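Local coordinates for protein GH3 beta-N-acetylglucosaminidase (Paenibacillaceae, PDB 6K5J) that hydrolyses terminal N-acetylglucosamine residues from beta-linked substrates, as a beta-N-acetylglucosaminidase of glycoside hydrolase family 3, at residues V98-M103 / A502-P507; I368-I373 / A509-A514; T374-E379 / G525-P530; V452-N457 / A482-P487. One frame throughout, in Å; residues are numbered along the deposited sequence.

Interaction 1 (V98-M103 / A502-P507); sequences VVPGNM and AYENTP
Tyr503 meets Met103 where the two segments, running nearly antiparallel, come together. Their side chains cross at about a right angle, with Met103 CG 3.5 Å from Tyr503 CD1. The sulfur approaches obliquely in a Met-aromatic contact, SD 4.9 Å from the ring centroid of Tyr503, and the carbonyl oxygen of Met103 stands over one face of the same ring, offset toward the rim. The phenol OH is hydrogen-bonded to Thr374. At Glu504 the carboxylate reaches across to the backbone of 98-103: Gly101 N donates to OE1 at 2.7 Å, on the syn lone pair and fairly straight at 163°, which ties down the N-cap residue of helix 102-108. The second oxygen, OE2, lies 3.3 Å from Pro100 CA and accepts from Thr506 OG1, which comes from above the carboxylate plane. Thr506 OG1 in turn caps Ala509 N at the start of helix 507-517, while its CG2 and the CD of Pro507 both pack on Val98 CG1, at 3.8 Å from Pro507 CD. This buried seam joins the glycoside hydrolase family 3 N-terminal domain to the loop after strand 499-501, with helix 359-372 against Pro100 and Tyr503.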
loop_
_atom_site.group_PDB
_atom_site.type_symbol
_atom_site.label_atom_id
_atom_site.label_comp_id
_atom_site.label_asym_id
_atom_site.label_seq_id
_atom_site.Cartn_x
_atom_site.Cartn_y
_atom_site.Cartn_z
ATOM N N VAL A 98 -8.790 10.876 -2.211
ATOM C CA VAL A 98 -7.913 9.906 -2.857
ATOM C C VAL A 98 -6.561 10.594 -3.026
ATOM O O VAL A 98 -6.430 11.560 -3.778
ATOM C CB VAL A 98 -8.487 9.416 -4.192
ATOM C CG1 VAL A 98 -7.537 8.408 -4.845
ATOM C CG2 VAL A 98 -9.836 8.771 -3.962
ATOM N N VAL A 99 -5.565 10.120 -2.289
ATOM C CA VAL A 99 -4.273 10.781 -2.177
ATOM C C VAL A 99 -3.309 10.080 -3.134
ATOM O O VAL A 99 -3.393 8.855 -3.280
ATOM C CB VAL A 99 -3.808 10.731 -0.712
ATOM C CG1 VAL A 99 -2.357 11.035 -0.573
ATOM C CG2 VAL A 99 -4.676 11.682 0.141
ATOM N N PRO A 100 -2.392 10.793 -3.793
ATOM C CA PRO A 100 -1.393 10.117 -4.637
ATOM C C PRO A 100 -0.562 9.119 -3.846
ATOM O O PRO A 100 -0.283 9.310 -2.660
ATOM C CB PRO A 100 -0.519 11.267 -5.143
ATOM C CG PRO A 100 -1.398 12.457 -5.083
ATOM C CD PRO A 100 -2.262 12.256 -3.869
ATOM N N GLY A 101 -0.149 8.053 -4.533
ATOM C CA GLY A 101 0.595 6.980 -3.914
ATOM C C GLY A 101 2.092 7.195 -4.033
ATOM O O GLY A 101 2.570 8.191 -4.567
ATOM N N ASN A 102 2.838 6.209 -3.539
ATOM C CA ASN A 102 4.254 6.423 -3.262
ATOM C C ASN A 102 5.037 6.753 -4.526
ATOM O O ASN A 102 5.763 7.748 -4.567
ATOM C CB ASN A 102 4.840 5.206 -2.548
ATOM C CG ASN A 102 4.570 5.238 -1.059
ATOM O OD1 ASN A 102 3.696 5.984 -0.588
ATOM N ND2 ASN A 102 5.327 4.451 -0.306
ATOM N N MET A 103 4.915 5.936 -5.575
ATOM C CA MET A 103 5.784 6.207 -6.714
ATOM C C MET A 103 5.366 7.479 -7.449
ATOM O O MET A 103 6.221 8.170 -8.010
ATOM C CB MET A 103 5.845 5.016 -7.677
ATOM C CG MET A 103 7.010 5.176 -8.683
ATOM S SD MET A 103 7.416 3.682 -9.618
ATOM C CE MET A 103 8.183 2.704 -8.312
ATOM N N ALA A 502 2.137 7.824 -15.215
ATOM C CA ALA A 502 1.350 8.469 -14.173
ATOM C C ALA A 502 1.399 7.745 -12.836
ATOM O O ALA A 502 0.961 8.319 -11.828
ATOM C CB ALA A 502 -0.120 8.609 -14.610
ATOM N N TYR A 503 1.889 6.505 -12.798
ATOM C CA TYR A 503 2.142 5.713 -11.590
ATOM C C TYR A 503 0.874 5.298 -10.847
ATOM O O TYR A 503 0.973 4.663 -9.781
ATOM C CB TYR A 503 3.089 6.445 -10.619
ATOM C CG TYR A 503 4.305 7.010 -11.321
ATOM C CD1 TYR A 503 5.387 6.195 -11.633
ATOM C CD2 TYR A 503 4.355 8.350 -11.714
ATOM C CE1 TYR A 503 6.498 6.696 -12.292
ATOM C CE2 TYR A 503 5.461 8.857 -12.382
ATOM C CZ TYR A 503 6.532 8.024 -12.657
ATOM O OH TYR A 503 7.640 8.519 -13.317
ATOM N N GLU A 504 -0.308 5.628 -11.357
ATOM C CA GLU A 504 -1.572 5.308 -10.699
ATOM C C GLU A 504 -2.690 5.793 -11.614
ATOM O O GLU A 504 -2.453 6.545 -12.565
ATOM C CB GLU A 504 -1.688 5.945 -9.310
ATOM C CG GLU A 504 -1.559 7.447 -9.335
ATOM C CD GLU A 504 -1.403 8.034 -7.954
ATOM O OE1 GLU A 504 -0.763 7.391 -7.089
ATOM O OE2 GLU A 504 -1.931 9.142 -7.737
ATOM N N ASN A 505 -3.917 5.344 -11.326
ATOM C CA ASN A 505 -5.098 5.768 -12.077
ATOM C C ASN A 505 -6.058 6.587 -11.215
ATOM O O ASN A 505 -7.272 6.569 -11.435
ATOM C CB ASN A 505 -5.813 4.561 -12.693
ATOM C CG ASN A 505 -6.438 3.644 -11.654
ATOM O OD1 ASN A 505 -6.255 3.826 -10.457
ATOM N ND2 ASN A 505 -7.180 2.639 -12.119
ATOM N N THR A 506 -5.522 7.296 -10.223
ATOM C CA THR A 506 -6.313 8.123 -9.322
ATOM C C THR A 506 -6.955 9.293 -10.063
ATOM O O THR A 506 -6.507 9.666 -11.151
ATOM C CB THR A 506 -5.424 8.686 -8.220
ATOM O OG1 THR A 506 -4.380 9.465 -8.824
ATOM C CG2 THR A 506 -4.809 7.570 -7.390
ATOM N N PRO A 507 -7.983 9.918 -9.470
ATOM C CA PRO A 507 -8.572 11.100 -10.120
ATOM C C PRO A 507 -7.559 12.193 -10.411
ATOM O O PRO A 507 -7.543 12.731 -11.523
ATOM C CB PRO A 507 -9.638 11.552 -9.108
ATOM C CG PRO A 507 -10.061 10.284 -8.436
ATOM C CD PRO A 507 -8.770 9.490 -8.294
#

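Interaction 2 (I368-I373 / A509-A514); sequences ISEKSI and AMRALA
The guanidinium of Arg511 meets Glu370 at its edge, and the two flat groups lie nearly coplanar, their planes 16° apart. NH1 alone carries the bond: it donates to Glu370 OE2 at 2.7 Å, almost straight (170°) and in the guanidinium plane, and reaches the anti lone pair of that oxygen, the one turned away from OE1. The result is a salt bridge through one N-H; a long, weak ion pair links Arg511 NE to Glu366. The arginine chain runs extended from CG to NE and brings NH1 to Glu370, while Trp416 also packs on it.

Beyond the salt bridge the contact is small and close. Ala512 CB presses on the backbone of helix 359-372, 3.4 Å from Ser369 O, and Ile373 CG1 touches the same methyl at 3.7 Å. Ile373 sends CD1 across to Ala509 O, 3.6 Å away, and on to Leu513 CB. Ser369 OG lies beside the N-terminal turn of the other helix and is bonded to Ser508. With alanines at the crossing the helix axes approach to 8.1 Å at -54°, near the angle usual for ridges-into-grooves packing, between helix 507-517, which packs on the mixed six-stranded sheet of an alpha/beta sandwich, and helix 359-372, which leads into its edge strand 374-377.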
loop_
_atom_site.group_PDB
_atom_site.type_symbol
_atom_site.label_atom_id
_atom_site.label_comp_id
_atom_site.label_asym_id
_atom_site.label_seq_id
_atom_site.Cartn_x
_atom_site.Cartn_y
_atom_site.Cartn_z
ATOM N N ILE A 368 -0.119 18.152 -6.483
ATOM C CA ILE A 368 0.913 17.120 -6.370
ATOM C C ILE A 368 1.023 16.327 -7.669
ATOM O O ILE A 368 2.120 16.126 -8.204
ATOM C CB ILE A 368 0.616 16.191 -5.176
ATOM C CG1 ILE A 368 0.685 16.960 -3.851
ATOM C CG2 ILE A 368 1.564 15.011 -5.159
ATOM C CD1 ILE A 368 0.405 16.085 -2.661
ATOM N N SER A 369 -0.111 15.858 -8.194
ATOM C CA SER A 369 -0.069 15.020 -9.388
ATOM C C SER A 369 0.427 15.789 -10.604
ATOM O O SER A 369 1.040 15.193 -11.495
ATOM C CB SER A 369 -1.455 14.430 -9.670
ATOM O OG SER A 369 -1.950 13.727 -8.547
ATOM N N GLU A 370 0.161 17.101 -10.674
ATOM C CA GLU A 370 0.711 17.904 -11.770
ATOM C C GLU A 370 2.234 17.833 -11.810
ATOM O O GLU A 370 2.831 17.929 -12.888
ATOM C CB GLU A 370 0.261 19.366 -11.653
ATOM C CG GLU A 370 -1.250 19.577 -11.844
ATOM C CD GLU A 370 -1.666 21.047 -11.781
ATOM O OE1 GLU A 370 -0.784 21.929 -11.811
ATOM O OE2 GLU A 370 -2.881 21.314 -11.698
ATOM N N LYS A 371 2.882 17.682 -10.650
ATOM C CA LYS A 371 4.337 17.590 -10.595
ATOM C C LYS A 371 4.859 16.185 -10.871
ATOM O O LYS A 371 6.072 16.015 -11.036
ATOM C CB LYS A 371 4.849 18.050 -9.217
ATOM C CG LYS A 371 4.759 19.552 -8.969
ATOM C CD LYS A 371 5.269 19.934 -7.562
ATOM C CE LYS A 371 6.790 20.123 -7.522
ATOM N NZ LYS A 371 7.335 20.250 -6.120
ATOM N N SER A 372 3.982 15.188 -10.935
ATOM C CA SER A 372 4.359 13.781 -10.971
ATOM C C SER A 372 4.441 13.205 -12.385
ATOM O O SER A 372 5.355 12.422 -12.669
ATOM C CB SER A 372 3.353 12.975 -10.121
ATOM O OG SER A 372 3.654 11.595 -10.091
ATOM N N ILE A 373 3.525 13.589 -13.286
ATOM C CA ILE A 373 3.482 13.004 -14.627
ATOM C C ILE A 373 4.846 13.103 -15.291
ATOM O O ILE A 373 5.474 14.169 -15.308
ATOM C CB ILE A 373 2.410 13.692 -15.493
ATOM C CG1 ILE A 373 1.054 13.725 -14.760
ATOM C CG2 ILE A 373 2.334 12.990 -16.856
ATOM C CD1 ILE A 373 0.463 12.341 -14.453
ATOM N N ALA A 509 -4.272 12.021 -10.733
ATOM C CA ALA A 509 -3.261 11.642 -11.718
ATOM C C ALA A 509 -3.831 11.710 -13.127
ATOM O O ALA A 509 -3.142 12.122 -14.063
ATOM C CB ALA A 509 -2.728 10.232 -11.431
ATOM N N MET A 510 -5.096 11.334 -13.293
ATOM C CA MET A 510 -5.690 11.393 -14.620
ATOM C C MET A 510 -6.002 12.827 -15.025
ATOM O O MET A 510 -5.913 13.165 -16.215
ATOM C CB MET A 510 -6.936 10.506 -14.667
ATOM C CG MET A 510 -6.621 9.000 -14.485
ATOM S SD MET A 510 -5.468 8.325 -15.722
ATOM C CE MET A 510 -3.857 8.434 -14.898
ATOM N N ARG A 511 -6.346 13.683 -14.062
ATOM C CA ARG A 511 -6.508 15.106 -14.358
ATOM C C ARG A 511 -5.199 15.703 -14.847
ATOM O O ARG A 511 -5.164 16.381 -15.877
ATOM C CB ARG A 511 -7.013 15.859 -13.127
ATOM C CG ARG A 511 -7.072 17.396 -13.305
ATOM C CD ARG A 511 -7.431 18.106 -11.982
ATOM N NE ARG A 511 -7.358 19.563 -12.119
ATOM C CZ ARG A 511 -6.247 20.282 -11.989
ATOM N NH1 ARG A 511 -5.092 19.688 -11.706
ATOM N NH2 ARG A 511 -6.294 21.607 -12.141
ATOM N N ALA A 512 -4.105 15.435 -14.124
ATOM C CA ALA A 512 -2.801 15.962 -14.506
ATOM C C ALA A 512 -2.365 15.407 -15.853
ATOM O O ALA A 512 -1.813 16.134 -16.687
ATOM C CB ALA A 512 -1.769 15.626 -13.427
ATOM N N LEU A 513 -2.605 14.115 -16.081
ATOM C CA LEU A 513 -2.257 13.527 -17.366
ATOM C C LEU A 513 -3.007 14.211 -18.502
ATOM O O LEU A 513 -2.426 14.492 -19.555
ATOM C CB LEU A 513 -2.561 12.031 -17.346
ATOM C CG LEU A 513 -2.372 11.288 -18.659
ATOM C CD1 LEU A 513 -0.903 11.370 -19.109
ATOM C CD2 LEU A 513 -2.804 9.847 -18.460
ATOM N N ALA A 514 -4.304 14.477 -18.310
ATOM C CA ALA A 514 -5.069 15.185 -19.331
ATOM C C ALA A 514 -4.485 16.567 -19.589
ATOM O O ALA A 514 -4.375 16.996 -20.744
ATOM C CB ALA A 514 -6.538 15.299 -18.909
#

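Interaction 3 (T374-E379 / G525-P530); sequences TLLRSE and GTLPAP
Thr374 packs directly against Gly525, and here the contact is tight. The hydroxyl oxygen OG1 of Thr374 sits 3.4 Å from the carbonyl carbon of Gly525 and 3.5 Å from its CA, an approach that a residue without a side chain permits. The methyl takes the next place along the loop: CG2, anti to the backbone N, lies 3.6 Å from Leu527 N. OG1 is hydrogen-bonded to Ser372 O, and toward Gly525 it makes only packing contacts. Ala107 of helix 102-108 also packs on the buried Thr374, and a backbone hydrogen bond from Gly525 to Ile373 pins the loop just before the strand. At this same end, beside Gly525, a water takes the role of a direct backbone bond, accepting from Leu375 N at 2.9 Å and donating to Gly525 O at 2.8 Å.

Further along, the two chains part. Leu376 and Leu527 cross at about a right angle and touch through their outer methyls, CD2 of Leu376 being 4.2 Å from CD1 of Leu527. Thr526 is exposed and turns its side chain away from the strand.

Strand 374-377 is the outermost strand of the mixed sheet, antiparallel to 499-501, and Leu376 and Arg377 both face Phe499 in a classic beta bulge. The contact thus belongs to a bulged edge strand of an alpha/beta sheet, against whose start the loop at 525-527 is laid.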
loop_
_atom_site.group_PDB
_atom_site.type_symbol
_atom_site.label_atom_id
_atom_site.label_comp_id
_atom_site.label_asym_id
_atom_site.label_seq_id
_atom_site.Cartn_x
_atom_site.Cartn_y
_atom_site.Cartn_z
ATOM N N THR A 374 5.292 11.989 -15.867
ATOM C CA THR A 374 6.643 11.840 -16.387
ATOM C C THR A 374 6.591 11.427 -17.851
ATOM O O THR A 374 5.753 10.617 -18.242
ATOM C CB THR A 374 7.396 10.794 -15.558
ATOM O OG1 THR A 374 7.370 11.198 -14.180
ATOM C CG2 THR A 374 8.836 10.644 -16.029
ATOM N N LEU A 375 7.474 11.998 -18.663
ATOM C CA LEU A 375 7.597 11.634 -20.069
ATOM C C LEU A 375 8.865 10.808 -20.230
ATOM O O LEU A 375 9.966 11.313 -20.002
ATOM C CB LEU A 375 7.644 12.876 -20.965
ATOM C CG LEU A 375 7.808 12.649 -22.484
ATOM C CD1 LEU A 375 6.775 11.656 -23.022
ATOM C CD2 LEU A 375 7.708 13.966 -23.236
ATOM N N LEU A 376 8.716 9.545 -20.614
ATOM C CA LEU A 376 9.864 8.660 -20.759
ATOM C C LEU A 376 10.372 8.570 -22.188
ATOM O O LEU A 376 11.559 8.296 -22.397
ATOM C CB LEU A 376 9.515 7.247 -20.269
ATOM C CG LEU A 376 9.507 6.988 -18.760
ATOM C CD1 LEU A 376 8.294 7.603 -18.128
ATOM C CD2 LEU A 376 9.511 5.480 -18.496
ATOM N N ARG A 377 9.517 8.810 -23.177
ATOM C CA ARG A 377 9.919 8.631 -24.564
ATOM C C ARG A 377 9.017 9.493 -25.431
ATOM O O ARG A 377 7.814 9.551 -25.198
ATOM C CB ARG A 377 9.815 7.155 -24.983
ATOM C CG ARG A 377 10.180 6.899 -26.440
ATOM C CD ARG A 377 9.892 5.463 -26.860
ATOM N NE ARG A 377 10.728 4.512 -26.153
ATOM C CZ ARG A 377 10.489 3.209 -26.091
ATOM N NH1 ARG A 377 9.424 2.697 -26.697
ATOM N NH2 ARG A 377 11.316 2.418 -25.425
ATOM N N SER A 378 9.604 10.168 -26.416
ATOM C CA SER A 378 8.811 10.910 -27.389
ATOM C C SER A 378 9.683 11.206 -28.596
ATOM O O SER A 378 10.916 11.183 -28.516
ATOM C CB SER A 378 8.252 12.209 -26.809
ATOM O OG SER A 378 9.309 13.038 -26.382
ATOM N N GLU A 379 9.024 11.490 -29.717
ATOM C CA GLU A 379 9.698 11.734 -30.988
ATOM C C GLU A 379 9.380 13.109 -31.561
ATOM O O GLU A 379 9.549 13.327 -32.763
ATOM C CB GLU A 379 9.319 10.658 -32.000
ATOM C CG GLU A 379 10.345 9.574 -32.155
ATOM C CD GLU A 379 9.852 8.457 -33.046
ATOM O OE1 GLU A 379 9.135 8.755 -34.031
ATOM O OE2 GLU A 379 10.167 7.285 -32.753
ATOM N N GLY A 525 7.709 15.617 -13.940
ATOM C CA GLY A 525 8.091 14.452 -13.170
ATOM C C GLY A 525 9.400 13.866 -13.649
ATOM O O GLY A 525 9.816 14.050 -14.792
ATOM N N THR A 526 10.057 13.140 -12.754
ATOM C CA THR A 526 11.289 12.427 -13.068
ATOM C C THR A 526 11.105 10.967 -12.688
ATOM O O THR A 526 10.708 10.675 -11.559
ATOM C CB THR A 526 12.471 13.034 -12.301
ATOM O OG1 THR A 526 12.767 14.331 -12.838
ATOM C CG2 THR A 526 13.705 12.148 -12.414
ATOM N N LEU A 527 11.393 10.055 -13.613
ATOM C CA LEU A 527 11.252 8.632 -13.328
ATOM C C LEU A 527 12.026 8.262 -12.058
ATOM O O LEU A 527 13.254 8.439 -12.017
ATOM C CB LEU A 527 11.770 7.819 -14.509
ATOM C CG LEU A 527 11.728 6.301 -14.366
ATOM C CD1 LEU A 527 10.297 5.796 -14.429
ATOM C CD2 LEU A 527 12.597 5.649 -15.453
ATOM N N PRO A 528 11.358 7.788 -11.004
ATOM C CA PRO A 528 12.032 7.604 -9.713
ATOM C C PRO A 528 12.607 6.214 -9.469
ATOM O O PRO A 528 13.226 6.008 -8.420
ATOM C CB PRO A 528 10.903 7.897 -8.718
ATOM C CG PRO A 528 9.688 7.318 -9.412
ATOM C CD PRO A 528 9.898 7.598 -10.890
ATOM N N ALA A 529 12.425 5.267 -10.383
ATOM C CA ALA A 529 12.927 3.907 -10.235
ATOM C C ALA A 529 13.428 3.424 -11.583
ATOM O O ALA A 529 12.915 3.849 -12.628
ATOM C CB ALA A 529 11.844 2.951 -9.699
ATOM N N PRO A 530 14.425 2.540 -11.607
ATOM C CA PRO A 530 15.115 2.237 -12.863
ATOM C C PRO A 530 14.352 1.258 -13.745
ATOM O O PRO A 530 13.628 0.376 -13.274
ATOM C CB PRO A 530 16.442 1.630 -12.397
ATOM C CG PRO A 530 16.103 0.976 -11.076
ATOM C CD PRO A 530 15.101 1.923 -10.442
HETATM O O HOH W 1 9.321 13.868 -17.533
#

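Interaction 4 (V452-N457 / A482-P487); sequences VVVSYN and ASARNP
Arg485 and Asn457, each with some 70 Å² covered, face one another just past the ends of two parallel strands. Asn457 OD1 takes the N-H of Asn486 at 2.9 Å, with the donor nearly in line with the amide C=O. The same oxygen lies 3.4 Å from Arg485 CB. With CG anti to the backbone N (chi1 -164°) and an extended chain onward to NE, Arg485 runs across the Tyr456 ring: its CB stands 4.2 Å above the ring centre in a CH-pi contact, and CD lies 3.6 Å from Tyr456 CZ. Arg485 NH1 then comes up to Tyr456 OH near the guanidinium plane, a bond somewhat doubtful because the position of that hydroxyl is less sure. A salt bridge to Asp404 and a bond to the carbonyl of Val403 secure the guanidinium. Between the two backbones, water 2 accepts from Asn457 N and Arg485 N and donates to Asn486 O.

The strands, 450-455 and 478-483, are the two ends of a beta-alpha-beta unit joined through helix 462-472, and lie side by side in the mixed sheet. Ala482 is paired with Val454 in parallel register. Its N donates to Val453 O at 2.9 Å, and its O accepts from Ser455 N, which lies above the carbonyl plane, while Val454 CA makes a CA-H...O contact with that oxygen. Ala484 N bonds to Ser455 O, and Val454 CG1 presses on Ala484 CB at a tight 3.5 Å. On the face away from Val454 and Ala482, Ser455 OG lies 3.2 Å from Ser483 CA and is hydrogen-bonded to Asp489.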
loop_
_atom_site.group_PDB
_atom_site.type_symbol
_atom_site.label_atom_id
_atom_site.label_comp_id
_atom_site.label_asym_id
_atom_site.label_seq_id
_atom_site.Cartn_x
_atom_site.Cartn_y
_atom_site.Cartn_z
ATOM N N VAL A 452 -5.125 7.297 -27.415
ATOM C CA VAL A 452 -4.379 7.255 -26.160
ATOM C C VAL A 452 -4.734 5.952 -25.463
ATOM O O VAL A 452 -5.882 5.764 -25.040
ATOM C CB VAL A 452 -4.695 8.439 -25.233
ATOM C CG1 VAL A 452 -3.813 8.354 -23.970
ATOM C CG2 VAL A 452 -4.518 9.779 -25.938
ATOM N N VAL A 453 -3.757 5.071 -25.303
ATOM C CA VAL A 453 -3.949 3.887 -24.477
ATOM C C VAL A 453 -3.408 4.186 -23.091
ATOM O O VAL A 453 -2.230 4.540 -22.938
ATOM C CB VAL A 453 -3.260 2.648 -25.062
ATOM C CG1 VAL A 453 -3.464 1.460 -24.111
ATOM C CG2 VAL A 453 -3.809 2.344 -26.433
ATOM N N VAL A 454 -4.267 4.057 -22.090
ATOM C CA VAL A 454 -3.822 4.013 -20.705
ATOM C C VAL A 454 -3.447 2.562 -20.420
ATOM O O VAL A 454 -4.302 1.672 -20.459
ATOM C CB VAL A 454 -4.904 4.526 -19.750
ATOM C CG1 VAL A 454 -4.430 4.413 -18.317
ATOM C CG2 VAL A 454 -5.241 5.980 -20.062
ATOM N N SER A 455 -2.160 2.304 -20.190
ATOM C CA SER A 455 -1.736 0.950 -19.872
ATOM C C SER A 455 -1.779 0.725 -18.361
ATOM O O SER A 455 -1.758 1.661 -17.559
ATOM C CB SER A 455 -0.336 0.655 -20.431
ATOM O OG SER A 455 0.690 1.359 -19.747
ATOM N N TYR A 456 -1.871 -0.544 -17.980
ATOM C CA TYR A 456 -1.996 -0.912 -16.571
ATOM C C TYR A 456 -1.242 -2.228 -16.396
ATOM O O TYR A 456 -1.778 -3.301 -16.689
ATOM C CB TYR A 456 -3.464 -1.019 -16.168
ATOM C CG TYR A 456 -3.721 -1.237 -14.690
ATOM C CD1 TYR A 456 -3.444 -2.457 -14.088
ATOM C CD2 TYR A 456 -4.267 -0.229 -13.901
ATOM C CE1 TYR A 456 -3.684 -2.662 -12.733
ATOM C CE2 TYR A 456 -4.521 -0.433 -12.549
ATOM C CZ TYR A 456 -4.229 -1.646 -11.976
ATOM O OH TYR A 456 -4.481 -1.846 -10.638
ATOM N N ASN A 457 0.012 -2.128 -15.960
ATOM C CA ASN A 457 0.912 -3.276 -15.841
ATOM C C ASN A 457 0.890 -4.136 -17.107
ATOM O O ASN A 457 0.821 -5.364 -17.055
ATOM C CB ASN A 457 0.576 -4.104 -14.596
ATOM C CG ASN A 457 1.073 -3.445 -13.319
ATOM O OD1 ASN A 457 1.713 -2.391 -13.362
ATOM N ND2 ASN A 457 0.777 -4.054 -12.182
ATOM N N ALA A 482 0.114 6.015 -21.932
ATOM C CA ALA A 482 0.311 6.565 -20.598
ATOM C C ALA A 482 0.076 5.442 -19.601
ATOM O O ALA A 482 -1.030 4.899 -19.530
ATOM C CB ALA A 482 -0.638 7.738 -20.335
ATOM N N SER A 483 1.113 5.075 -18.854
ATOM C CA SER A 483 0.987 3.989 -17.896
ATOM C C SER A 483 0.353 4.516 -16.619
ATOM O O SER A 483 0.767 5.557 -16.091
ATOM C CB SER A 483 2.350 3.351 -17.603
ATOM O OG SER A 483 3.330 4.329 -17.288
ATOM N N ALA A 484 -0.662 3.802 -16.134
ATOM C CA ALA A 484 -1.380 4.165 -14.918
ATOM C C ALA A 484 -1.137 3.174 -13.788
ATOM O O ALA A 484 -1.848 3.206 -12.774
ATOM C CB ALA A 484 -2.881 4.286 -15.199
ATOM N N ARG A 485 -0.174 2.271 -13.949
ATOM C CA ARG A 485 0.386 1.613 -12.782
ATOM C C ARG A 485 1.908 1.577 -12.932
ATOM O O ARG A 485 2.526 2.645 -12.957
ATOM C CB ARG A 485 -0.239 0.230 -12.556
ATOM C CG ARG A 485 0.057 -0.259 -11.133
ATOM C CD ARG A 485 -0.961 -1.242 -10.567
ATOM N NE ARG A 485 -0.532 -1.636 -9.224
ATOM C CZ ARG A 485 -1.342 -1.885 -8.196
ATOM N NH1 ARG A 485 -2.661 -1.805 -8.334
ATOM N NH2 ARG A 485 -0.826 -2.219 -7.019
ATOM N N ASN A 486 2.539 0.404 -13.017
ATOM C CA ASN A 486 4.001 0.394 -13.046
ATOM C C ASN A 486 4.504 1.103 -14.302
ATOM O O ASN A 486 3.985 0.865 -15.399
ATOM C CB ASN A 486 4.566 -1.031 -13.005
ATOM C CG ASN A 486 4.399 -1.691 -11.640
ATOM O OD1 ASN A 486 3.884 -1.088 -10.701
ATOM N ND2 ASN A 486 4.827 -2.942 -11.536
ATOM N N PRO A 487 5.523 1.965 -14.185
ATOM C CA PRO A 487 6.050 2.650 -15.373
ATOM C C PRO A 487 6.902 1.755 -16.247
ATOM O O PRO A 487 7.262 2.165 -17.356
ATOM C CB PRO A 487 6.887 3.787 -14.773
ATOM C CG PRO A 487 7.419 3.188 -13.484
ATOM C CD PRO A 487 6.253 2.340 -12.960
HETATM O O HOH W 2 1.252 0.487 -15.902
#

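All four contacts gather round one end of the mixed six-stranded sheet. Interactions 1 and 2 lie closest, centres about 9 Å apart, with Glu504 CG 3.7 Å from Ala509 CB. Interaction 1 is tied to interaction 3 by the hydrogen bond of Tyr503 OH with Thr374 OG1 (2.8 Å), and to interaction 4 by Ala502 N with Ser483 O, also 2.8 Å. Interaction 2 passes straight into interaction 3, where Ile373 O meets Gly525 N at 3.0 Å, and packs on interaction 4 through Leu513 CD2 and Ala482 CB. Toward the N-terminal domain, the side chain of Arg485 in interaction 4 lies about 9 Å from a bound N-acetylglucosamine; Gly101 of interaction 1 is farther from it.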